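Local coordinates for protein neuraminidase (Bacteroides thetaiotaomicron, PDB 5MUL) that probably acts as a rhamnosidase, a beta-propeller glycoside hydrolase whose pocket binds glucuronic acid, at residues 310-315 and 357-362; 345-350 and 369-374; 63-68 and 93-98. One frame throughout, in Å; residues are numbered along the deposited sequence. Where two conformers were deposited one is given.

Contact 1: 310-315 and 357-362; sequences RQVTDR and SMAHTA
With chi1 at 177°, Val-312 turns CG1 to the far side of its CA-CB bond from the backbone N, and this sends the methyl straight to Ala-359, whose CB lies 3.5 Å from Val-312 CG1. The touch is close and purely apolar, one methyl end against another. Thr-313 adds a looser flank, its CG2 standing 4.4 Å from the CB of Ala-359, so that a single small alanine methyl receives two neighbouring side chains of the other segment.

Arg-310 reaches across in a different manner. Its CG also lies opposite the backbone N (chi1 -169°), and from there the chain runs extended to NE, carrying the guanidinium over to Thr-361. NH1 comes only to 4.1 Å from Thr-361 OG1, obliquely to the guanidinium, and this is proximity rather than a bond. The guanidinium's hydrogen bonds lie just beyond: NH1 to the carbonyl O of Val-364, NH2 to that of Gly-367, while Thr-361 OG1 accepts the N-H of Asp-363 in an ST turn. Both side chains also pack on Trp-369. The arginine thus grips the turn following strand 357-361, and the two carbonyls fix the orientation of its flat end.

Here two consecutive blades meet through side chains; no hydrogen bond joins the two segments directly. Segment 310-315 is the end of strand 307-311, outermost in its four-stranded sheet, plus the loop that follows it; strand 357-361 belongs to the next sheet, between strands 342-347 and 370-373, and Val-312 also packs on Tyr-345 and Tyr-297.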
loop_
_atom_site.group_PDB
_atom_site.type_symbol
_atom_site.label_atom_id
_atom_site.label_comp_id
_atom_site.label_asym_id
_atom_site.label_seq_id
_atom_site.Cartn_x
_atom_site.Cartn_y
_atom_site.Cartn_z
ATOM N N ARG A 310 -13.351 13.466 5.997
ATOM C CA ARG A 310 -13.562 13.579 7.416
ATOM C C ARG A 310 -12.225 13.538 8.143
ATOM O O ARG A 310 -11.325 12.755 7.796
ATOM C CB ARG A 310 -14.461 12.430 7.842
ATOM C CG ARG A 310 -14.984 12.550 9.207
ATOM C CD ARG A 310 -16.074 11.558 9.517
ATOM N NE ARG A 310 -16.210 11.629 10.944
ATOM C CZ ARG A 310 -16.727 10.710 11.738
ATOM N NH1 ARG A 310 -17.215 9.562 11.273
ATOM N NH2 ARG A 310 -16.749 10.965 13.039
ATOM N N GLN A 311 -12.073 14.384 9.141
ATOM C CA GLN A 311 -10.913 14.400 9.998
ATOM C C GLN A 311 -11.007 13.198 10.965
ATOM O O GLN A 311 -12.085 12.868 11.464
ATOM C CB GLN A 311 -10.922 15.734 10.766
ATOM C CG GLN A 311 -9.649 16.077 11.478
ATOM C CD GLN A 311 -9.666 17.482 12.090
ATOM O OE1 GLN A 311 -9.517 17.624 13.315
ATOM N NE2 GLN A 311 -9.826 18.517 11.246
ATOM N N VAL A 312 -9.889 12.538 11.232
ATOM C CA VAL A 312 -9.909 11.272 11.978
ATOM C C VAL A 312 -9.538 11.414 13.439
ATOM O O VAL A 312 -10.121 10.729 14.283
ATOM C CB VAL A 312 -9.007 10.236 11.257
ATOM C CG1 VAL A 312 -8.926 8.923 12.029
ATOM C CG2 VAL A 312 -9.509 9.997 9.844
ATOM N N THR A 313 -8.526 12.205 13.724
ATOM C CA THR A 313 -8.147 12.443 15.093
ATOM C C THR A 313 -8.149 13.976 15.338
ATOM O O THR A 313 -8.479 14.782 14.459
ATOM C CB THR A 313 -6.812 11.736 15.429
ATOM O OG1 THR A 313 -5.720 12.408 14.790
ATOM C CG2 THR A 313 -6.804 10.265 14.975
ATOM N N ASP A 314 -7.800 14.350 16.554
ATOM C CA ASP A 314 -7.878 15.722 17.013
ATOM C C ASP A 314 -6.480 16.095 17.475
ATOM O O ASP A 314 -6.176 16.128 18.673
ATOM C CB ASP A 314 -8.914 15.794 18.154
ATOM C CG ASP A 314 -9.058 17.177 18.739
ATOM O OD1 ASP A 314 -8.951 18.167 17.987
ATOM O OD2 ASP A 314 -9.286 17.270 19.968
ATOM N N ARG A 315 -5.607 16.331 16.501
ATOM C CA ARG A 315 -4.234 16.660 16.794
ATOM C C ARG A 315 -4.161 18.124 17.189
ATOM O O ARG A 315 -4.990 18.908 16.763
ATOM C CB ARG A 315 -3.341 16.405 15.586
ATOM C CG ARG A 315 -3.400 14.984 15.047
ATOM C CD ARG A 315 -2.367 14.752 13.953
ATOM N NE ARG A 315 -1.050 14.680 14.506
ATOM C CZ ARG A 315 -0.136 15.648 14.563
ATOM N NH1 ARG A 315 -0.339 16.846 13.989
ATOM N NH2 ARG A 315 1.008 15.398 15.168
ATOM N N SER A 357 -1.042 2.999 16.737
ATOM C CA SER A 357 -2.347 3.495 17.135
ATOM C C SER A 357 -3.442 3.148 16.148
ATOM O O SER A 357 -3.167 2.891 14.963
ATOM C CB SER A 357 -2.322 5.004 17.414
ATOM O OG SER A 357 -1.351 5.348 18.396
ATOM N N MET A 358 -4.681 3.166 16.612
ATOM C CA MET A 358 -5.829 2.856 15.816
ATOM C C MET A 358 -6.925 3.840 16.095
ATOM O O MET A 358 -7.172 4.165 17.253
ATOM C CB MET A 358 -6.349 1.428 16.054
ATOM C CG MET A 358 -7.456 0.992 15.099
ATOM S SD MET A 358 -7.695 -0.804 15.132
ATOM C CE MET A 358 -8.707 -0.869 16.601
ATOM N N ALA A 359 -7.586 4.294 15.048
ATOM C CA ALA A 359 -8.858 5.001 15.164
ATOM C C ALA A 359 -9.930 4.152 14.543
ATOM O O ALA A 359 -9.787 3.673 13.424
ATOM C CB ALA A 359 -8.775 6.356 14.472
ATOM N N HIS A 360 -11.039 3.954 15.251
ATOM C CA HIS A 360 -12.072 3.092 14.825
ATOM C C HIS A 360 -13.401 3.832 14.845
ATOM O O HIS A 360 -13.698 4.486 15.849
ATOM C CB HIS A 360 -12.096 1.886 15.786
ATOM C CG HIS A 360 -13.308 1.050 15.694
ATOM N ND1 HIS A 360 -13.808 0.557 14.523
ATOM C CD2 HIS A 360 -14.119 0.576 16.674
ATOM C CE1 HIS A 360 -14.878 -0.173 14.772
ATOM N NE2 HIS A 360 -15.087 -0.179 16.067
ATOM N N THR A 361 -14.158 3.738 13.765
ATOM C CA THR A 361 -15.552 4.183 13.774
ATOM C C THR A 361 -16.436 3.078 13.265
ATOM O O THR A 361 -16.116 2.382 12.294
ATOM C CB THR A 361 -15.761 5.481 12.945
ATOM O OG1 THR A 361 -17.142 5.857 13.009
ATOM C CG2 THR A 361 -15.405 5.306 11.481
ATOM N N ALA A 362 -17.617 2.944 13.875
ATOM C CA ALA A 362 -18.606 1.995 13.392
ATOM C C ALA A 362 -19.205 2.358 12.040
ATOM O O ALA A 362 -19.751 1.509 11.320
ATOM C CB ALA A 362 -19.735 1.862 14.420
#

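Contact 2: 345-350 and 369-374; sequences YIFRDE and WIVTDL
Phe-347 sets the edge of its ring against Val-371, with CZ 3.9 Å from Val-371 CG1 and the methyl lying near the ring plane; the two side chains cross at about a right angle. A chi1 of 67° tucks the ring between the backbone N and the carbonyl carbon of its own residue. On the same face of the sheet Tyr-345 offers only its CB, 4.1 Å from CZ3 of Trp-369, which it meets obliquely, while its hydroxyl goes off to the carbonyl O of Arg-298 on the adjoining blade. The other face carries a third pair: Ile-346 CD1 and Leu-374 CD1 meet methyl to methyl at 4.3 Å, with Leu-399 touching both side chains.

These are contacts over an intervening strand. Strands 342-347 and 370-373 flank strand 357-361 in one antiparallel propeller blade, and the nearest CA atoms of the two segments, those of Tyr-345 and Val-371, are 9.2 Å apart. Trp-369 and Val-371 also rest on Ala-359 of the middle strand, whose small side chain probably leaves room for them.

No hydrogen bond or charge pair links the segments directly, which implies that their association rests on apolar burial and fit, while backbone pairing is left to the strand between them.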
loop_
_atom_site.group_PDB
_atom_site.type_symbol
_atom_site.label_atom_id
_atom_site.label_comp_id
_atom_site.label_asym_id
_atom_site.label_seq_id
_atom_site.Cartn_x
_atom_site.Cartn_y
_atom_site.Cartn_z
ATOM N N TYR A 345 -8.418 2.465 11.302
ATOM C CA TYR A 345 -7.483 3.401 10.679
ATOM C C TYR A 345 -6.209 3.357 11.499
ATOM O O TYR A 345 -6.227 3.740 12.664
ATOM C CB TYR A 345 -8.166 4.771 10.687
ATOM C CG TYR A 345 -7.509 5.876 9.891
ATOM C CD1 TYR A 345 -6.365 6.507 10.341
ATOM C CD2 TYR A 345 -8.087 6.333 8.718
ATOM C CE1 TYR A 345 -5.772 7.565 9.619
ATOM C CE2 TYR A 345 -7.535 7.390 8.015
ATOM C CZ TYR A 345 -6.373 7.980 8.465
ATOM O OH TYR A 345 -5.785 9.039 7.786
ATOM N N ILE A 346 -5.115 2.837 10.928
ATOM C CA ILE A 346 -3.907 2.557 11.687
ATOM C C ILE A 346 -2.898 3.646 11.417
ATOM O O ILE A 346 -2.655 3.993 10.258
ATOM C CB ILE A 346 -3.319 1.171 11.308
ATOM C CG1 ILE A 346 -4.398 0.074 11.399
ATOM C CG2 ILE A 346 -2.119 0.869 12.167
ATOM C CD1 ILE A 346 -5.031 -0.063 12.762
ATOM N N PHE A 347 -2.296 4.177 12.458
ATOM C CA PHE A 347 -1.369 5.279 12.341
ATOM C C PHE A 347 -0.344 5.263 13.461
ATOM O O PHE A 347 -0.318 4.330 14.308
ATOM C CB PHE A 347 -2.138 6.611 12.303
ATOM C CG PHE A 347 -2.838 6.969 13.588
ATOM C CD1 PHE A 347 -4.046 6.380 13.959
ATOM C CD2 PHE A 347 -2.300 7.951 14.406
ATOM C CE1 PHE A 347 -4.689 6.741 15.150
ATOM C CE2 PHE A 347 -2.924 8.294 15.600
ATOM C CZ PHE A 347 -4.123 7.729 15.951
ATOM N N ARG A 348 0.552 6.237 13.440
ATOM C CA ARG A 348 1.562 6.411 14.501
ATOM C C ARG A 348 1.815 7.906 14.600
ATOM O O ARG A 348 1.966 8.559 13.559
ATOM C CB ARG A 348 2.818 5.625 14.155
ATOM C CG ARG A 348 4.025 5.861 15.052
ATOM C CD ARG A 348 4.902 7.027 14.625
ATOM N NE ARG A 348 5.479 6.832 13.297
ATOM C CZ ARG A 348 6.022 7.783 12.538
ATOM N NH1 ARG A 348 6.082 9.040 12.949
ATOM N NH2 ARG A 348 6.488 7.456 11.348
ATOM N N ASP A 349 1.833 8.451 15.821
ATOM C CA ASP A 349 1.853 9.924 16.016
ATOM C C ASP A 349 2.669 10.244 17.251
ATOM O O ASP A 349 2.441 9.652 18.324
ATOM C CB ASP A 349 0.425 10.377 16.185
ATOM C CG ASP A 349 0.214 11.903 16.112
ATOM O OD1 ASP A 349 1.140 12.677 16.445
ATOM O OD2 ASP A 349 -0.905 12.249 15.726
ATOM N N GLU A 350 3.569 11.223 17.150
ATOM C CA GLU A 350 4.335 11.682 18.307
ATOM C C GLU A 350 3.436 12.129 19.448
ATOM O O GLU A 350 3.825 11.982 20.612
ATOM C CB GLU A 350 5.304 12.808 17.924
ATOM C CG GLU A 350 4.648 14.137 17.578
ATOM C CD GLU A 350 5.659 15.265 17.412
ATOM O OE1 GLU A 350 6.886 15.023 17.602
ATOM O OE2 GLU A 350 5.202 16.380 17.071
ATOM N N TRP A 369 -15.195 8.610 16.301
ATOM C CA TRP A 369 -13.931 7.853 16.233
ATOM C C TRP A 369 -13.520 7.495 17.659
ATOM O O TRP A 369 -13.589 8.353 18.545
ATOM C CB TRP A 369 -12.834 8.687 15.609
ATOM C CG TRP A 369 -12.992 8.942 14.167
ATOM C CD1 TRP A 369 -13.479 10.068 13.595
ATOM C CD2 TRP A 369 -12.664 8.053 13.080
ATOM N NE1 TRP A 369 -13.488 9.947 12.247
ATOM C CE2 TRP A 369 -12.971 8.728 11.891
ATOM C CE3 TRP A 369 -12.113 6.761 13.003
ATOM C CZ2 TRP A 369 -12.762 8.170 10.639
ATOM C CZ3 TRP A 369 -11.902 6.199 11.752
ATOM C CH2 TRP A 369 -12.213 6.918 10.581
ATOM N N ILE A 370 -13.123 6.239 17.882
ATOM C CA ILE A 370 -12.522 5.800 19.151
ATOM C C ILE A 370 -11.040 5.578 18.858
ATOM O O ILE A 370 -10.718 4.779 17.977
ATOM C CB ILE A 370 -13.145 4.475 19.649
ATOM C CG1 ILE A 370 -14.672 4.589 19.770
ATOM C CG2 ILE A 370 -12.518 4.038 20.977
ATOM C CD1 ILE A 370 -15.145 5.660 20.722
ATOM N N VAL A 371 -10.157 6.290 19.540
ATOM C CA VAL A 371 -8.722 6.232 19.310
ATOM C C VAL A 371 -8.029 5.491 20.444
ATOM O O VAL A 371 -8.166 5.868 21.622
ATOM C CB VAL A 371 -8.105 7.631 19.175
ATOM C CG1 VAL A 371 -6.612 7.541 18.904
ATOM C CG2 VAL A 371 -8.797 8.392 18.051
ATOM N N THR A 372 -7.291 4.451 20.083
ATOM C CA THR A 372 -6.582 3.601 21.052
ATOM C C THR A 372 -5.190 3.320 20.573
ATOM O O THR A 372 -4.854 3.568 19.408
ATOM C CB THR A 372 -7.272 2.252 21.210
ATOM O OG1 THR A 372 -7.337 1.564 19.946
ATOM C CG2 THR A 372 -8.674 2.425 21.801
ATOM N N ASP A 373 -4.357 2.829 21.469
ATOM C CA ASP A 373 -3.037 2.366 21.154
ATOM C C ASP A 373 -3.007 0.861 21.193
ATOM O O ASP A 373 -3.502 0.240 22.149
ATOM C CB ASP A 373 -2.014 2.937 22.111
ATOM C CG ASP A 373 -2.050 4.447 22.141
ATOM O OD1 ASP A 373 -1.948 5.086 21.063
ATOM O OD2 ASP A 373 -2.195 5.040 23.239
ATOM N N LEU A 374 -2.480 0.261 20.142
ATOM C CA LEU A 374 -2.334 -1.189 20.054
ATOM C C LEU A 374 -1.061 -1.672 20.696
ATOM O O LEU A 374 -0.990 -2.850 21.108
ATOM C CB LEU A 374 -2.366 -1.640 18.586
ATOM C CG LEU A 374 -3.619 -1.231 17.803
ATOM C CD1 LEU A 374 -3.578 -1.865 16.430
ATOM C CD2 LEU A 374 -4.880 -1.614 18.515
#

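Contact 3: 63-68 and 93-98; sequences LVLGKR and ISIMVD
Two successive blades of the beta-propeller face each other here: strand 62-69 is the third of its four-stranded antiparallel sheet, and strand 92-97 opens the next. Leu-63 puts CG 4.2 Å from CD1 of Ile-93, and the two side chains cross at a slant. Ile-93 extends toward that leucine because its CG1 lies opposite the carbonyl carbon (chi1 -50°) and CD1 continues outward from it (chi2 163°). Leu-63 was modelled in two conformers, so the exact methyl placement there is somewhat doubtful.

Two residues further along, Leu-65 approaches Ile-95 through CD2, 4.2 Å from Ile-95 CG2. The two pairs thus keep step on both segments, at an interface between blades where aliphatic side chains from each sheet meet. The CA atoms of Leu-63 and Ile-93, 8.5 Å apart, are spanned by apolar side chains, with no hydrogen bond between the segments. Around the pairs, Phe-107 packs on Leu-63 and Leu-103 on Leu-65, both from the second blade, while Ser-55 of the first touches Ile-93 and Ile-95. The side chain of Ile-95 is about 9 Å from that of Glu-389, a glucuronate-binding residue, and about 14 Å from the bound sugar.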
loop_
_atom_site.group_PDB
_atom_site.type_symbol
_atom_site.label_atom_id
_atom_site.label_comp_id
_atom_site.label_asym_id
_atom_site.label_seq_id
_atom_site.Cartn_x
_atom_site.Cartn_y
_atom_site.Cartn_z
ATOM N N LEU A 63 17.955 -10.825 1.824
ATOM C CA LEU A 63 16.509 -10.900 1.672
ATOM C C LEU A 63 16.087 -12.255 2.233
ATOM O O LEU A 63 16.564 -13.298 1.800
ATOM C CB LEU A 63 16.143 -10.759 0.195
ATOM C CG LEU A 63 14.674 -10.543 -0.166
ATOM C CD1 LEU A 63 14.565 -9.953 -1.560
ATOM C CD2 LEU A 63 13.898 -11.842 -0.069
ATOM N N VAL A 64 15.192 -12.226 3.223
ATOM C CA VAL A 64 14.616 -13.424 3.829
ATOM C C VAL A 64 13.144 -13.535 3.459
ATOM O O VAL A 64 12.427 -12.511 3.435
ATOM C CB VAL A 64 14.715 -13.339 5.366
ATOM C CG1 VAL A 64 14.024 -14.510 6.036
ATOM C CG2 VAL A 64 16.174 -13.266 5.788
ATOM N N LEU A 65 12.719 -14.739 3.109
ATOM C CA LEU A 65 11.314 -15.083 2.900
ATOM C C LEU A 65 10.918 -16.062 3.974
ATOM O O LEU A 65 11.654 -17.020 4.232
ATOM C CB LEU A 65 11.090 -15.689 1.525
ATOM C CG LEU A 65 11.413 -14.787 0.344
ATOM C CD1 LEU A 65 11.291 -15.531 -0.974
ATOM C CD2 LEU A 65 10.489 -13.580 0.346
ATOM N N GLY A 66 9.750 -15.848 4.580
ATOM C CA GLY A 66 9.278 -16.714 5.648
ATOM C C GLY A 66 7.825 -17.024 5.514
ATOM O O GLY A 66 7.098 -16.337 4.818
ATOM N N LYS A 67 7.383 -18.070 6.212
ATOM C CA LYS A 67 5.976 -18.374 6.292
ATOM C C LYS A 67 5.656 -19.095 7.571
ATOM O O LYS A 67 6.509 -19.775 8.133
ATOM C CB LYS A 67 5.482 -19.187 5.101
ATOM C CG LYS A 67 6.059 -20.579 4.982
ATOM C CD LYS A 67 5.605 -21.219 3.681
ATOM C CE LYS A 67 5.489 -22.726 3.762
ATOM N NZ LYS A 67 4.769 -23.234 2.556
ATOM N N ARG A 68 4.402 -18.975 7.971
ATOM C CA ARG A 68 3.853 -19.726 9.099
ATOM C C ARG A 68 2.487 -20.193 8.746
ATOM O O ARG A 68 1.770 -19.597 7.934
ATOM C CB ARG A 68 3.794 -18.890 10.378
ATOM C CG ARG A 68 2.819 -17.705 10.314
ATOM C CD ARG A 68 2.503 -17.142 11.681
ATOM N NE ARG A 68 1.661 -15.947 11.581
ATOM C CZ ARG A 68 0.963 -15.418 12.566
ATOM N NH1 ARG A 68 0.852 -16.026 13.752
ATOM N NH2 ARG A 68 0.296 -14.284 12.355
ATOM N N ILE A 93 10.763 -4.338 -0.738
ATOM C CA ILE A 93 10.419 -5.708 -1.127
ATOM C C ILE A 93 8.901 -5.799 -1.277
ATOM O O ILE A 93 8.174 -5.338 -0.393
ATOM C CB ILE A 93 10.857 -6.772 -0.086
ATOM C CG1 ILE A 93 12.327 -6.608 0.319
ATOM C CG2 ILE A 93 10.566 -8.182 -0.602
ATOM C CD1 ILE A 93 12.683 -7.352 1.607
ATOM N N SER A 94 8.418 -6.354 -2.380
ATOM C CA SER A 94 6.982 -6.672 -2.562
ATOM C C SER A 94 6.887 -8.140 -2.920
ATOM O O SER A 94 7.614 -8.631 -3.784
ATOM C CB SER A 94 6.285 -5.824 -3.673
ATOM O OG SER A 94 4.862 -6.088 -3.814
ATOM N N ILE A 95 5.924 -8.825 -2.301
ATOM C CA ILE A 95 5.628 -10.218 -2.554
ATOM C C ILE A 95 4.133 -10.433 -2.743
ATOM O O ILE A 95 3.312 -9.660 -2.214
ATOM C CB ILE A 95 6.181 -11.149 -1.438
ATOM C CG1 ILE A 95 5.346 -11.080 -0.160
ATOM C CG2 ILE A 95 7.639 -10.858 -1.166
ATOM C CD1 ILE A 95 5.782 -11.998 0.974
ATOM N N MET A 96 3.785 -11.493 -3.480
ATOM C CA MET A 96 2.385 -11.887 -3.642
ATOM C C MET A 96 2.367 -13.339 -4.061
ATOM O O MET A 96 3.278 -13.797 -4.745
ATOM C CB MET A 96 1.666 -11.036 -4.681
ATOM C CG MET A 96 0.169 -11.220 -4.777
ATOM S SD MET A 96 -0.746 -11.010 -3.250
ATOM C CE MET A 96 -0.201 -9.456 -2.660
ATOM N N VAL A 97 1.324 -14.047 -3.694
ATOM C CA VAL A 97 1.164 -15.440 -4.101
ATOM C C VAL A 97 0.082 -15.492 -5.154
ATOM O O VAL A 97 -0.952 -14.844 -4.986
ATOM C CB VAL A 97 0.795 -16.325 -2.891
ATOM C CG1 VAL A 97 0.645 -17.773 -3.321
ATOM C CG2 VAL A 97 1.819 -16.204 -1.773
ATOM N N ASP A 98 0.323 -16.235 -6.237
ATOM C CA ASP A 98 -0.668 -16.417 -7.303
ATOM C C ASP A 98 -1.653 -17.555 -7.016
ATOM O O ASP A 98 -1.544 -18.218 -5.987
ATOM C CB ASP A 98 0.014 -16.539 -8.675
ATOM C CG ASP A 98 0.775 -17.832 -8.881
ATOM O OD1 ASP A 98 0.442 -18.845 -8.253
ATOM O OD2 ASP A 98 1.673 -17.817 -9.726
#

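How the contacts relate
Contact 3 comes first along the chain and closes before the other two begin; its centre lies about 31 Å from that of contact 1, on the opposite side of the molecule's centre, and about 27 Å from that of contact 2. The centres of contacts 1 and 2 are about 7 Å apart, and their segments alternate in sequence. Both reach the sheet formed by strands 335-339, 342-347, 357-361 and 370-373, contact 1 from the preceding blade and contact 2 within the blade itself. A salt bridge, Arg-315 NE to Asp-349 OD2 at 2.7 Å, and a probable hydrogen bond, His-360 O to Ile-370 N, connect them. Contacts 1 and 3 thus join successive blades at two distant points of the ring, whereas contact 2 lies within a single blade.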